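Beta-glucuronidase (uncultured Clostridium sp., PDB 6U7J) hydrolyses beta-glucuronides as a gut microbial glycoside hydrolase of family 2, and probably contributes to the reactivation of estrogens from their glucuronide conjugates. Local coordinates at residues B[59-64]-B[180-185]; B[98-103]-B[184-189]. All coordinates share one frame; numbering follows the deposited sequence.

Contact 1. Residues B[59-64]-B[180-185]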
loop_
_atom_site.group_PDB
_atom_site.type_symbol
_atom_site.label_atom_id
_atom_site.label_comp_id
_atom_site.label_asym_id
_atom_site.label_seq_id
_atom_site.Cartn_x
_atom_site.Cartn_y
_atom_site.Cartn_z
ATOM N N SER B 59 6.845 -8.614 26.984
ATOM C CA SER B 59 7.080 -7.839 25.763
ATOM C C SER B 59 8.575 -7.840 25.483
ATOM O O SER B 59 9.376 -7.981 26.409
ATOM C CB SER B 59 6.583 -6.385 25.894
ATOM O OG SER B 59 6.779 -5.645 24.694
ATOM N N SER B 60 8.953 -7.733 24.215
ATOM C CA SER B 60 10.298 -7.306 23.874
ATOM C C SER B 60 10.418 -5.806 24.149
ATOM O O SER B 60 9.427 -5.072 24.096
ATOM C CB SER B 60 10.590 -7.603 22.395
ATOM O OG SER B 60 10.249 -8.945 22.028
ATOM N N TYR B 61 11.632 -5.337 24.445
ATOM C CA TYR B 61 11.802 -3.893 24.596
ATOM C C TYR B 61 12.105 -3.171 23.290
ATOM O O TYR B 61 12.070 -1.935 23.268
ATOM C CB TYR B 61 12.908 -3.556 25.610
ATOM C CG TYR B 61 14.312 -4.056 25.290
ATOM C CD1 TYR B 61 15.125 -3.404 24.372
ATOM C CD2 TYR B 61 14.835 -5.159 25.961
ATOM C CE1 TYR B 61 16.415 -3.866 24.108
ATOM C CE2 TYR B 61 16.098 -5.621 25.708
ATOM C CZ TYR B 61 16.892 -4.974 24.785
ATOM O OH TYR B 61 18.169 -5.453 24.555
ATOM N N ASN B 62 12.381 -3.896 22.209
ATOM C CA ASN B 62 13.028 -3.275 21.057
ATOM C C ASN B 62 12.095 -2.363 20.259
ATOM O O ASN B 62 12.566 -1.383 19.687
ATOM C CB ASN B 62 13.618 -4.343 20.143
ATOM C CG ASN B 62 14.498 -5.328 20.898
ATOM O OD1 ASN B 62 14.009 -6.285 21.511
ATOM N ND2 ASN B 62 15.791 -5.115 20.837
ATOM N N ASP B 63 10.795 -2.643 20.191
ATOM C CA ASP B 63 9.899 -1.832 19.359
ATOM C C ASP B 63 8.973 -0.921 20.168
ATOM O O ASP B 63 8.034 -0.346 19.611
ATOM C CB ASP B 63 9.075 -2.734 18.432
ATOM C CG ASP B 63 9.924 -3.411 17.374
ATOM O OD1 ASP B 63 11.096 -2.983 17.168
ATOM O OD2 ASP B 63 9.420 -4.380 16.761
ATOM N N ILE B 64 9.227 -0.755 21.461
ATOM C CA ILE B 64 8.363 0.076 22.295
ATOM C C ILE B 64 8.701 1.559 22.144
ATOM O O ILE B 64 7.805 2.410 22.090
ATOM C CB ILE B 64 8.484 -0.381 23.757
ATOM C CG1 ILE B 64 8.109 -1.854 23.875
ATOM C CG2 ILE B 64 7.623 0.498 24.662
ATOM C CD1 ILE B 64 6.618 -2.101 23.807
ATOM N N ASN B 180 16.632 -10.393 16.541
ATOM C CA ASN B 180 17.087 -10.851 17.859
ATOM C C ASN B 180 16.445 -10.019 18.973
ATOM O O ASN B 180 17.114 -9.304 19.720
ATOM C CB ASN B 180 18.610 -10.821 17.949
ATOM C CG ASN B 180 19.149 -11.637 19.142
ATOM O OD1 ASN B 180 18.569 -12.662 19.523
ATOM N ND2 ASN B 180 20.248 -11.177 19.728
ATOM N N TYR B 181 15.111 -10.129 19.065
ATOM C CA TYR B 181 14.349 -9.438 20.102
ATOM C C TYR B 181 14.794 -9.889 21.486
ATOM O O TYR B 181 15.087 -11.068 21.708
ATOM C CB TYR B 181 12.857 -9.728 19.977
ATOM C CG TYR B 181 12.111 -8.973 18.892
ATOM C CD1 TYR B 181 11.913 -7.597 18.977
ATOM C CD2 TYR B 181 11.572 -9.651 17.805
ATOM C CE1 TYR B 181 11.234 -6.918 18.010
ATOM C CE2 TYR B 181 10.873 -8.969 16.805
ATOM C CZ TYR B 181 10.712 -7.606 16.922
ATOM O OH TYR B 181 10.019 -6.931 15.966
ATOM N N SER B 182 14.776 -8.958 22.431
ATOM C CA SER B 182 15.203 -9.231 23.789
ATOM C C SER B 182 14.208 -8.612 24.756
ATOM O O SER B 182 13.515 -7.644 24.427
ATOM C CB SER B 182 16.612 -8.686 24.029
ATOM O OG SER B 182 17.084 -9.024 25.317
ATOM N N GLY B 183 14.137 -9.185 25.948
ATOM C CA GLY B 183 13.295 -8.676 27.012
ATOM C C GLY B 183 12.726 -9.819 27.830
ATOM O O GLY B 183 13.238 -10.930 27.798
ATOM N N ILE B 184 11.658 -9.528 28.568
ATOM C CA ILE B 184 10.943 -10.519 29.363
ATOM C C ILE B 184 9.668 -10.853 28.597
ATOM O O ILE B 184 8.662 -10.147 28.701
ATOM C CB ILE B 184 10.653 -10.010 30.779
ATOM C CG1 ILE B 184 11.964 -9.594 31.471
ATOM C CG2 ILE B 184 9.934 -11.073 31.607
ATOM C CD1 ILE B 184 11.778 -9.037 32.887
ATOM N N HIS B 185 9.693 -11.958 27.852
ATOM C CA HIS B 185 8.672 -12.261 26.856
ATOM C C HIS B 185 7.464 -13.011 27.395
ATOM O O HIS B 185 6.447 -13.086 26.688
ATOM C CB HIS B 185 9.283 -13.083 25.719
ATOM C CG HIS B 185 10.238 -12.305 24.874
ATOM N ND1 HIS B 185 11.391 -12.853 24.360
ATOM C CD2 HIS B 185 10.208 -11.018 24.452
ATOM C CE1 HIS B 185 12.021 -11.940 23.639
ATOM N NE2 HIS B 185 11.329 -10.814 23.690
HETATM O O HOH W 1 19.341 -7.124 26.359
HETATM O O HOH W 2 17.844 -7.250 21.274
#
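S60 OG is gripped by three groups: H185 NE2 at 2.7 Å in a bent, weak bond and, from the TIM-barrel region of the chain, the backbone N of K315 and, weakly, the carbonyl of R313. A serine hydroxyl suits this place because it can accept and donate at once. It joins two distant segments of the family 2 sugar-binding domain, a beta-sandwich of jelly-roll type. Two backbone bonds hold the segments side by side, S59 N to I184 O (2.9 Å) and Y61 N to S182 O (3.0 Å). G183 lies so close that a beta carbon would strike S59 O, and its backbone angles are ones that residues with side chains rarely adopt. N62 turns CG beside its own backbone N (chi1 -51°), and OD1 takes the N-H of S182 almost straight at 2.9 Å; ND2 donates to a water held by N180 O. The Y61 ring leans on S182, CE2 to CB 3.5 Å, while Y61 OH and S182 OG share a second water and S182 OG also bonds T102 O. Beyond them Y181 OH, which also meets R575 NH2, donates to D63 OD2 at 2.7 Å, on the syn side and 27° out of the carboxylate plane.

Contact 2. Residues B[98-103]-B[184-189]; sequences FGSVTH and IHRPVR
T102 OG1 and H185 ND1 lie 2.7 Å apart, a weak bond in which the imidazole N-H points poorly at the hydroxyl. The stronger partner of T102 OG1 is G120 O, so a threonine serves well here: its hydroxyl can give its proton to that carbonyl while receiving the histidine N-H. Two residues earlier in the chain, S100 OG sits over a face of the R186 guanidinium and touches the aliphatic part, at 3.4 Å from R186 CD. S100 holds OG between its backbone N and carbonyl carbon (chi1 74°), which directs it at the arginine. S100 OG is also 2.8 Å from a water that lies over the guanidinium and in the plane of the H185 ring. Next to S100, G99 has no side chain, and its CA packs against R186 CB at 3.8 Å. G99 N donates to P187 O at 3.1 Å, and another water links G99 O, at 2.6 Å, to R186 NH1. At the far end V188 CG1 makes a CH-pi contact over the face of F98, 4.2 Å from the ring centroid and 25° off its normal.

The second shell fixes the arginine. Its extended chain carries NH2 to a salt bridge with E308 and to P343 O, while NH1 bonds F121 O; a long, multiply donating side chain can thus tie this loop to the TIM-barrel region. In the jelly-roll beta-sandwich of the sugar-binding domain, the loop after strand 93-98 packs on the chain leading into strand 188-193: F98 forms an antiparallel non-hydrogen-bonded pair with V188, its ring meeting F124, while V188 packs on L24 of strand 20-32 and V57 of strand 53-57, and V101 on V143 of strand 135-144.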
loop_
_atom_site.group_PDB
_atom_site.type_symbol
_atom_site.label_atom_id
_atom_site.label_comp_id
_atom_site.label_asym_id
_atom_site.label_seq_id
_atom_site.Cartn_x
_atom_site.Cartn_y
_atom_site.Cartn_z
ATOM N N PHE B 98 9.928 -17.353 36.154
ATOM C CA PHE B 98 9.980 -16.634 34.888
ATOM C C PHE B 98 9.627 -17.605 33.771
ATOM O O PHE B 98 10.250 -18.669 33.651
ATOM C CB PHE B 98 11.358 -16.029 34.666
ATOM C CG PHE B 98 11.692 -14.927 35.638
ATOM C CD1 PHE B 98 12.225 -15.223 36.889
ATOM C CD2 PHE B 98 11.464 -13.598 35.302
ATOM C CE1 PHE B 98 12.521 -14.214 37.785
ATOM C CE2 PHE B 98 11.771 -12.578 36.191
ATOM C CZ PHE B 98 12.286 -12.888 37.437
ATOM N N GLY B 99 8.625 -17.240 32.962
ATOM C CA GLY B 99 8.296 -18.060 31.804
ATOM C C GLY B 99 9.444 -18.115 30.820
ATOM O O GLY B 99 9.706 -19.155 30.202
ATOM N N SER B 100 10.156 -16.998 30.679
ATOM C CA SER B 100 11.375 -16.920 29.894
ATOM C C SER B 100 11.951 -15.514 30.016
ATOM O O SER B 100 11.218 -14.551 30.251
ATOM C CB SER B 100 11.117 -17.263 28.419
ATOM O OG SER B 100 10.437 -16.209 27.778
ATOM N N VAL B 101 13.268 -15.409 29.883
ATOM C CA VAL B 101 13.998 -14.150 29.785
ATOM C C VAL B 101 14.988 -14.335 28.650
ATOM O O VAL B 101 15.775 -15.286 28.670
ATOM C CB VAL B 101 14.734 -13.788 31.091
ATOM C CG1 VAL B 101 15.656 -12.598 30.879
ATOM C CG2 VAL B 101 13.747 -13.511 32.209
ATOM N N THR B 102 14.950 -13.447 27.662
ATOM C CA THR B 102 15.655 -13.633 26.398
ATOM C C THR B 102 16.806 -12.644 26.299
ATOM O O THR B 102 16.571 -11.434 26.195
ATOM C CB THR B 102 14.682 -13.425 25.239
ATOM O OG1 THR B 102 13.489 -14.181 25.487
ATOM C CG2 THR B 102 15.304 -13.824 23.918
ATOM N N HIS B 103 18.049 -13.135 26.277
ATOM C CA HIS B 103 18.412 -14.550 26.268
ATOM C C HIS B 103 18.935 -15.032 27.617
ATOM O O HIS B 103 18.764 -16.198 27.978
ATOM C CB HIS B 103 19.503 -14.805 25.231
ATOM C CG HIS B 103 19.051 -14.632 23.813
ATOM N ND1 HIS B 103 18.366 -15.614 23.128
ATOM C CD2 HIS B 103 19.210 -13.605 22.945
ATOM C CE1 HIS B 103 18.124 -15.201 21.898
ATOM N NE2 HIS B 103 18.624 -13.984 21.761
ATOM N N ILE B 184 11.658 -9.528 28.568
ATOM C CA ILE B 184 10.943 -10.519 29.363
ATOM C C ILE B 184 9.668 -10.853 28.597
ATOM O O ILE B 184 8.662 -10.147 28.701
ATOM C CB ILE B 184 10.653 -10.010 30.779
ATOM C CG1 ILE B 184 11.964 -9.594 31.471
ATOM C CG2 ILE B 184 9.934 -11.073 31.607
ATOM C CD1 ILE B 184 11.778 -9.037 32.887
ATOM N N HIS B 185 9.693 -11.958 27.852
ATOM C CA HIS B 185 8.672 -12.261 26.856
ATOM C C HIS B 185 7.464 -13.011 27.395
ATOM O O HIS B 185 6.447 -13.086 26.688
ATOM C CB HIS B 185 9.283 -13.083 25.719
ATOM C CG HIS B 185 10.238 -12.305 24.874
ATOM N ND1 HIS B 185 11.391 -12.853 24.360
ATOM C CD2 HIS B 185 10.208 -11.018 24.452
ATOM C CE1 HIS B 185 12.021 -11.940 23.639
ATOM N NE2 HIS B 185 11.329 -10.814 23.690
ATOM N N ARG B 186 7.543 -13.574 28.597
ATOM C CA ARG B 186 6.505 -14.434 29.146
ATOM C C ARG B 186 6.206 -14.049 30.586
ATOM O O ARG B 186 7.011 -13.374 31.234
ATOM C CB ARG B 186 6.929 -15.907 29.036
ATOM C CG ARG B 186 6.973 -16.334 27.571
ATOM C CD ARG B 186 7.409 -17.760 27.335
ATOM N NE ARG B 186 7.725 -17.935 25.922
ATOM C CZ ARG B 186 8.425 -18.945 25.430
ATOM N NH1 ARG B 186 8.890 -19.898 26.242
ATOM N NH2 ARG B 186 8.660 -18.999 24.130
ATOM N N PRO B 187 5.022 -14.407 31.092
ATOM C CA PRO B 187 4.596 -13.935 32.418
ATOM C C PRO B 187 5.608 -14.248 33.512
ATOM O O PRO B 187 6.216 -15.320 33.531
ATOM C CB PRO B 187 3.285 -14.694 32.657
ATOM C CG PRO B 187 2.755 -14.958 31.292
ATOM C CD PRO B 187 3.949 -15.143 30.398
ATOM N N VAL B 188 5.774 -13.288 34.426
ATOM C CA VAL B 188 6.505 -13.476 35.675
ATOM C C VAL B 188 5.490 -13.785 36.767
ATOM O O VAL B 188 4.467 -13.102 36.885
ATOM C CB VAL B 188 7.338 -12.233 36.039
ATOM C CG1 VAL B 188 8.154 -12.483 37.352
ATOM C CG2 VAL B 188 8.254 -11.854 34.909
ATOM N N ARG B 189 5.760 -14.814 37.566
ATOM C CA ARG B 189 4.804 -15.288 38.552
ATOM C C ARG B 189 5.514 -15.549 39.873
ATOM O O ARG B 189 6.599 -16.135 39.897
ATOM C CB ARG B 189 4.099 -16.572 38.079
ATOM C CG ARG B 189 3.553 -16.510 36.664
ATOM C CD ARG B 189 2.425 -17.517 36.438
ATOM N NE ARG B 189 2.018 -17.590 35.033
ATOM C CZ ARG B 189 0.763 -17.715 34.600
ATOM N NH1 ARG B 189 -0.252 -17.789 35.458
ATOM N NH2 ARG B 189 0.527 -17.765 33.294
HETATM O O HOH W 3 8.188 -20.880 28.893
HETATM O O HOH W 4 10.794 -16.153 25.039
HETATM O O HOH W 5 9.327 -14.481 32.380
#

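In the fold
Contacts 1 and 2, with centres 11 Å apart, share I184 and H185, so the chain from 180 to 189 meets 59-64 first and 98-103 next. H185 spans both, its NE2 serving contact 1 and its ND1 contact 2. Two probable hydrogen bonds also join them directly: N180 OD1 to H103 NE2 and S182 OG to T102 O, each 2.6 Å. A bound calcium ion lies about 4 Å from the side chain of P187 in contact 2 and about 9 Å from that of H185. Both contacts belong to the sugar-binding domain; their links to R313, K315, E308 and R575 fasten it to the TIM barrel, the domain that carries the catalytic centre in family 2.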